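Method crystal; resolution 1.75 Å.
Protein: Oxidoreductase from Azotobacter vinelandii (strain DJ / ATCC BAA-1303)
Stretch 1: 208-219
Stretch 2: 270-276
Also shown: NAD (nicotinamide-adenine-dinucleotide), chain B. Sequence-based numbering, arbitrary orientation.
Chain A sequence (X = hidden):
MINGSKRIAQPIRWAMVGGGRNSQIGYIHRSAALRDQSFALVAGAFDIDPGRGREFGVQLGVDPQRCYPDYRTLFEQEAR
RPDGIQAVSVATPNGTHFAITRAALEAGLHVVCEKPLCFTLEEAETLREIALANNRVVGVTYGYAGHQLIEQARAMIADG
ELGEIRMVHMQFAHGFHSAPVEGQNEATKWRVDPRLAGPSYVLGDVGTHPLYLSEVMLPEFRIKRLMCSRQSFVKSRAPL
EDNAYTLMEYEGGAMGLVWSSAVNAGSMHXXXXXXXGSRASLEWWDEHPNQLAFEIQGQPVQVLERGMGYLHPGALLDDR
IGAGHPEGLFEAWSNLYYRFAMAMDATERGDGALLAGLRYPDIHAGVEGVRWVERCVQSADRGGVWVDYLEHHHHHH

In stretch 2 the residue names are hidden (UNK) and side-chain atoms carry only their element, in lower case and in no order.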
# COMPACT_ATOMS: atom_id res chain seq x y z
N THR A 208 -10.18 -15.29 18.88
CA THR A 208 -10.41 -16.70 18.46
C THR A 208 -10.48 -16.80 16.93
O THR A 208 -10.28 -17.92 16.41
CB THR A 208 -11.66 -17.30 19.11
OG1 THR A 208 -12.73 -16.39 18.95
CG2 THR A 208 -11.45 -17.63 20.57
N HIS A 209 -10.73 -15.70 16.22
CA HIS A 209 -10.81 -15.74 14.74
C HIS A 209 -9.45 -16.07 14.12
O HIS A 209 -9.33 -17.07 13.40
CB HIS A 209 -11.43 -14.47 14.18
CG HIS A 209 -12.92 -14.48 14.17
ND1 HIS A 209 -13.65 -15.45 13.51
CD2 HIS A 209 -13.82 -13.64 14.73
CE1 HIS A 209 -14.94 -15.19 13.64
NE2 HIS A 209 -15.07 -14.09 14.40
N PRO A 210 -8.39 -15.25 14.31
CA PRO A 210 -7.09 -15.57 13.72
C PRO A 210 -6.47 -16.82 14.37
O PRO A 210 -5.71 -17.50 13.70
CB PRO A 210 -6.25 -14.30 13.94
CG PRO A 210 -6.93 -13.59 15.11
CD PRO A 210 -8.41 -13.93 14.96
N LEU A 211 -6.82 -17.13 15.62
CA LEU A 211 -6.40 -18.41 16.26
C LEU A 211 -6.90 -19.57 15.40
O LEU A 211 -6.10 -20.46 15.04
CB LEU A 211 -6.94 -18.52 17.68
CG LEU A 211 -6.51 -19.79 18.41
CD1 LEU A 211 -5.10 -19.64 18.94
CD2 LEU A 211 -7.48 -20.14 19.53
N TYR A 212 -8.18 -19.55 15.03
CA TYR A 212 -8.74 -20.63 14.18
C TYR A 212 -8.03 -20.66 12.82
O TYR A 212 -7.69 -21.75 12.34
CB TYR A 212 -10.26 -20.54 14.00
CG TYR A 212 -10.73 -21.68 13.14
CD1 TYR A 212 -10.63 -22.98 13.61
CD2 TYR A 212 -11.18 -21.48 11.85
CE1 TYR A 212 -10.99 -24.06 12.82
CE2 TYR A 212 -11.54 -22.55 11.04
CZ TYR A 212 -11.46 -23.84 11.53
OH TYR A 212 -11.83 -24.92 10.77
N LEU A 213 -7.75 -19.50 12.21
CA LEU A 213 -6.98 -19.48 10.95
C LEU A 213 -5.64 -20.21 11.16
O LEU A 213 -5.27 -20.98 10.28
CB LEU A 213 -6.76 -18.05 10.46
CG LEU A 213 -8.04 -17.28 10.13
CD1 LEU A 213 -7.69 -15.89 9.62
CD2 LEU A 213 -8.90 -18.02 9.11
N SER A 214 -4.95 -20.01 12.28
CA SER A 214 -3.65 -20.70 12.52
C SER A 214 -3.87 -22.21 12.63
O SER A 214 -2.99 -22.96 12.18
CB SER A 214 -2.93 -20.17 13.73
OG SER A 214 -3.52 -20.66 14.92
N GLU A 215 -5.01 -22.65 13.16
CA GLU A 215 -5.32 -24.10 13.31
C GLU A 215 -5.59 -24.72 11.93
O GLU A 215 -5.21 -25.87 11.71
CB GLU A 215 -6.48 -24.32 14.27
CG GLU A 215 -6.14 -23.89 15.68
CD GLU A 215 -7.23 -24.11 16.72
OE1 GLU A 215 -8.23 -24.78 16.39
OE2 GLU A 215 -7.05 -23.62 17.86
N VAL A 216 -6.22 -23.97 11.02
CA VAL A 216 -6.40 -24.46 9.62
C VAL A 216 -5.02 -24.58 8.96
O VAL A 216 -4.79 -25.58 8.26
CB VAL A 216 -7.34 -23.54 8.81
CG1 VAL A 216 -7.46 -24.01 7.36
CG2 VAL A 216 -8.72 -23.46 9.45
N MET A 217 -4.15 -23.58 9.13
CA MET A 217 -2.86 -23.50 8.40
C MET A 217 -1.84 -24.49 8.99
O MET A 217 -1.01 -24.99 8.21
CB MET A 217 -2.28 -22.09 8.49
CG MET A 217 -3.09 -21.07 7.74
SD MET A 217 -2.27 -19.45 7.77
CE MET A 217 -3.50 -18.46 6.92
N LEU A 218 -1.92 -24.76 10.29
CA LEU A 218 -0.94 -25.56 11.07
C LEU A 218 -1.70 -26.60 11.88
O LEU A 218 -1.75 -26.54 13.11
CB LEU A 218 -0.13 -24.62 11.97
CG LEU A 218 0.68 -23.55 11.23
CD1 LEU A 218 0.88 -22.32 12.09
CD2 LEU A 218 2.02 -24.09 10.76
N PRO A 219 -2.38 -27.55 11.19
CA PRO A 219 -3.29 -28.48 11.85
C PRO A 219 -2.62 -29.41 12.88
O PRO A 219 -3.32 -29.85 13.79
CB PRO A 219 -3.89 -29.28 10.68
CG PRO A 219 -2.85 -29.18 9.59
CD PRO A 219 -2.30 -27.77 9.74
N UNK A 270 -8.32 -4.96 11.21
CA UNK A 270 -6.95 -5.30 11.61
C UNK A 270 -6.84 -6.76 12.02
O UNK A 270 -6.17 -7.04 13.01
N UNK A 271 -7.51 -7.66 11.30
CA UNK A 271 -7.29 -9.11 11.52
C UNK A 271 -6.18 -9.57 10.57
O UNK A 271 -6.38 -9.54 9.36
c UNK A 271 -8.30 -11.40 11.68
n UNK A 271 -10.50 -11.84 10.75
c UNK A 271 -8.55 -9.95 11.32
c UNK A 271 -9.44 -12.35 11.36
o UNK A 271 -9.34 -13.53 11.67
N UNK A 272 -5.04 -9.97 11.11
CA UNK A 272 -3.88 -10.38 10.30
C UNK A 272 -3.29 -11.65 10.90
O UNK A 272 -3.33 -11.83 12.13
c UNK A 272 -3.39 -7.91 9.73
c UNK A 272 -2.81 -5.63 8.84
c UNK A 272 -2.43 -6.73 9.81
n UNK A 272 -2.14 -4.34 9.12
c UNK A 272 -2.85 -9.25 10.22
N UNK A 273 -2.75 -12.50 10.04
CA UNK A 273 -1.96 -13.67 10.49
C UNK A 273 -0.70 -13.73 9.64
O UNK A 273 -0.78 -13.66 8.42
c UNK A 273 -3.43 -15.22 9.11
c UNK A 273 -1.87 -16.16 10.87
c UNK A 273 -2.64 -17.37 11.31
c UNK A 273 -2.76 -14.98 10.46
N UNK A 274 0.45 -13.77 10.31
CA UNK A 274 1.75 -13.93 9.63
C UNK A 274 2.36 -15.23 10.15
O UNK A 274 2.52 -15.35 11.37
n UNK A 274 7.47 -11.42 6.81
n UNK A 274 5.26 -10.84 6.66
c UNK A 274 2.67 -12.74 9.88
c UNK A 274 6.28 -11.31 7.37
n UNK A 274 6.13 -11.67 8.64
c UNK A 274 4.01 -12.82 9.16
c UNK A 274 4.89 -11.61 9.40
N UNK A 275 2.64 -16.16 9.26
CA UNK A 275 3.33 -17.42 9.62
C UNK A 275 4.76 -17.27 9.12
O UNK A 275 4.94 -17.04 7.91
c UNK A 275 2.64 -18.65 9.03
c UNK A 275 1.17 -18.70 9.42
c UNK A 275 3.36 -19.92 9.43
N UNK A 276 5.73 -17.40 10.02
CA UNK A 276 7.16 -17.16 9.73
C UNK A 276 7.92 -18.48 9.85
O UNK A 276 7.93 -19.06 10.94
c UNK A 276 6.87 -14.81 10.62
c UNK A 276 7.73 -16.08 10.67
c UNK A 276 9.19 -15.82 10.32
c UNK A 276 7.09 -13.87 11.76
PA NAD B . -27.07 -8.86 18.35
O1A NAD B . -27.34 -8.42 19.75
O2A NAD B . -26.77 -7.85 17.28
O5B NAD B . -28.28 -9.79 17.86
C5B NAD B . -28.98 -10.71 18.76
C4B NAD B . -30.23 -11.18 18.07
O4B NAD B . -30.76 -12.36 18.73
C3B NAD B . -31.38 -10.17 18.05
O3B NAD B . -32.13 -10.32 16.85
C2B NAD B . -32.19 -10.59 19.29
O2B NAD B . -33.53 -10.17 19.29
C1B NAD B . -32.09 -12.10 19.14
N9A NAD B . -32.32 -12.86 20.36
C8A NAD B . -31.77 -12.61 21.59
N7A NAD B . -32.09 -13.50 22.49
C5A NAD B . -32.90 -14.40 21.82
C6A NAD B . -33.55 -15.58 22.23
N6A NAD B . -33.46 -16.08 23.47
N1A NAD B . -34.26 -16.26 21.30
C2A NAD B . -34.34 -15.75 20.06
N3A NAD B . -33.76 -14.66 19.55
C4A NAD B . -33.04 -14.02 20.50
O3 NAD B . -25.83 -9.90 18.34
PN NAD B . -24.79 -10.26 17.15
O1N NAD B . -23.68 -9.25 17.13
O2N NAD B . -25.57 -10.49 15.89
O5D NAD B . -24.16 -11.64 17.66
C5D NAD B . -24.97 -12.80 17.88
C4D NAD B . -24.01 -13.96 17.98
O4D NAD B . -23.20 -14.00 16.77
C3D NAD B . -23.01 -13.85 19.14
O3D NAD B . -22.75 -15.14 19.66
C2D NAD B . -21.77 -13.24 18.48
O2D NAD B . -20.56 -13.55 19.15
C1D NAD B . -21.82 -13.92 17.11
N1N NAD B . -21.12 -13.18 16.01
C2N NAD B . -20.21 -13.85 15.23
C3N NAD B . -19.50 -13.18 14.24
C7N NAD B . -18.63 -14.01 13.32
O7N NAD B . -18.78 -15.24 13.31
N7N NAD B . -17.76 -13.38 12.54
C4N NAD B . -19.63 -11.79 14.13
C5N NAD B . -20.55 -11.12 14.94
C6N NAD B . -21.38 -11.86 15.76

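Position 270 has only N, CA, C and O, with no side-chain atom, so it is glycine. Its phi of 64° and psi of 41° lie in a region that glycine enters more easily than any residue with a side chain, and Gly270 makes no contact with the helix.

Position 271 carries three carbons, the third bonded to one oxygen and one nitrogen. The first of them points toward the helix, and the extended chain brings its oxygen to the bend at the start of stretch 1. A terminal carbon with one oxygen and one nitrogen is an amide, and an amide after two further carbons makes this Gln271. OE1 lies 3.4 Å from CB of His209, 3.5 Å from CD1 of Leu213 and 3.3 Å from N of Pro210. The last distance would suit a hydrogen bond, but a proline nitrogen has no hydrogen to give, so the approach is a packing contact. NE2 is hydrogen-bonded elsewhere in the structure, so that half of the buried amide has a partner.

At position 272 four carbons run in a row and end in nitrogen. CA-to-CB points away from the helix, and the side chain stays clear of stretch 1; what touches it is the backbone, at Pro210. The atom pattern is that of lysine, and O of Lys272 lies 4.2 Å from CB of Pro210. A long charged chain suits this partly exposed position, where it need not enter the apolar contact.

Position 273 has four carbons, forked at the first, with one arm two carbons long, and is directed toward the helix. The end carbon of the longer arm lies against Ser214 and Pro210, the short arm against Met217. This is isoleucine. CD1 is 3.6 Å from N of Ser214, 3.9 Å from O of Pro210 and 4.3 Å from CB of Leu213, while CG2 meets CE of Met217 at 3.9 Å. The fork thus lets Ile273 touch successive turns of the helix, and it gives up more surface to the contact than any other residue of either stretch.

Position 274 shows three carbons, a nitrogen, then a carbon bearing two more nitrogens: the guanidinium of arginine. It points away from the helix, and NE, NH1 and NH2 of Arg274 are all hydrogen-bonded elsewhere in the structure, as a buried charged group requires.

At position 275 one carbon carries two others, again pointing toward stretch 1, against Met217 and Leu218: the short fork of valine. CG2 of Val275 lies 3.9 Å from SD of Met217, and CG1 lies 4.4 Å from CD1 of Leu218, just past the helix. Compact and beta-branched, it is at home in a strand and sets a methyl against each apolar partner.

Position 276 repeats the four-carbon fork with one longer arm. Ile276 is out of reach of the helix; a beta-branched apolar residue suits a buried strand position.

The contact follows the alternation of the strand: Gln271, Ile273 and Val275 face the helix, whereas Lys272 and Arg274 turn away. Helix and strand run in similar directions, 32° apart, so the three meet successively later parts of stretch 1. No hydrogen bond joins the two stretches; apolar packing, with the amide oxygen at one end, holds them together.

Stretch 2, residues 270-276: GQKIRVI
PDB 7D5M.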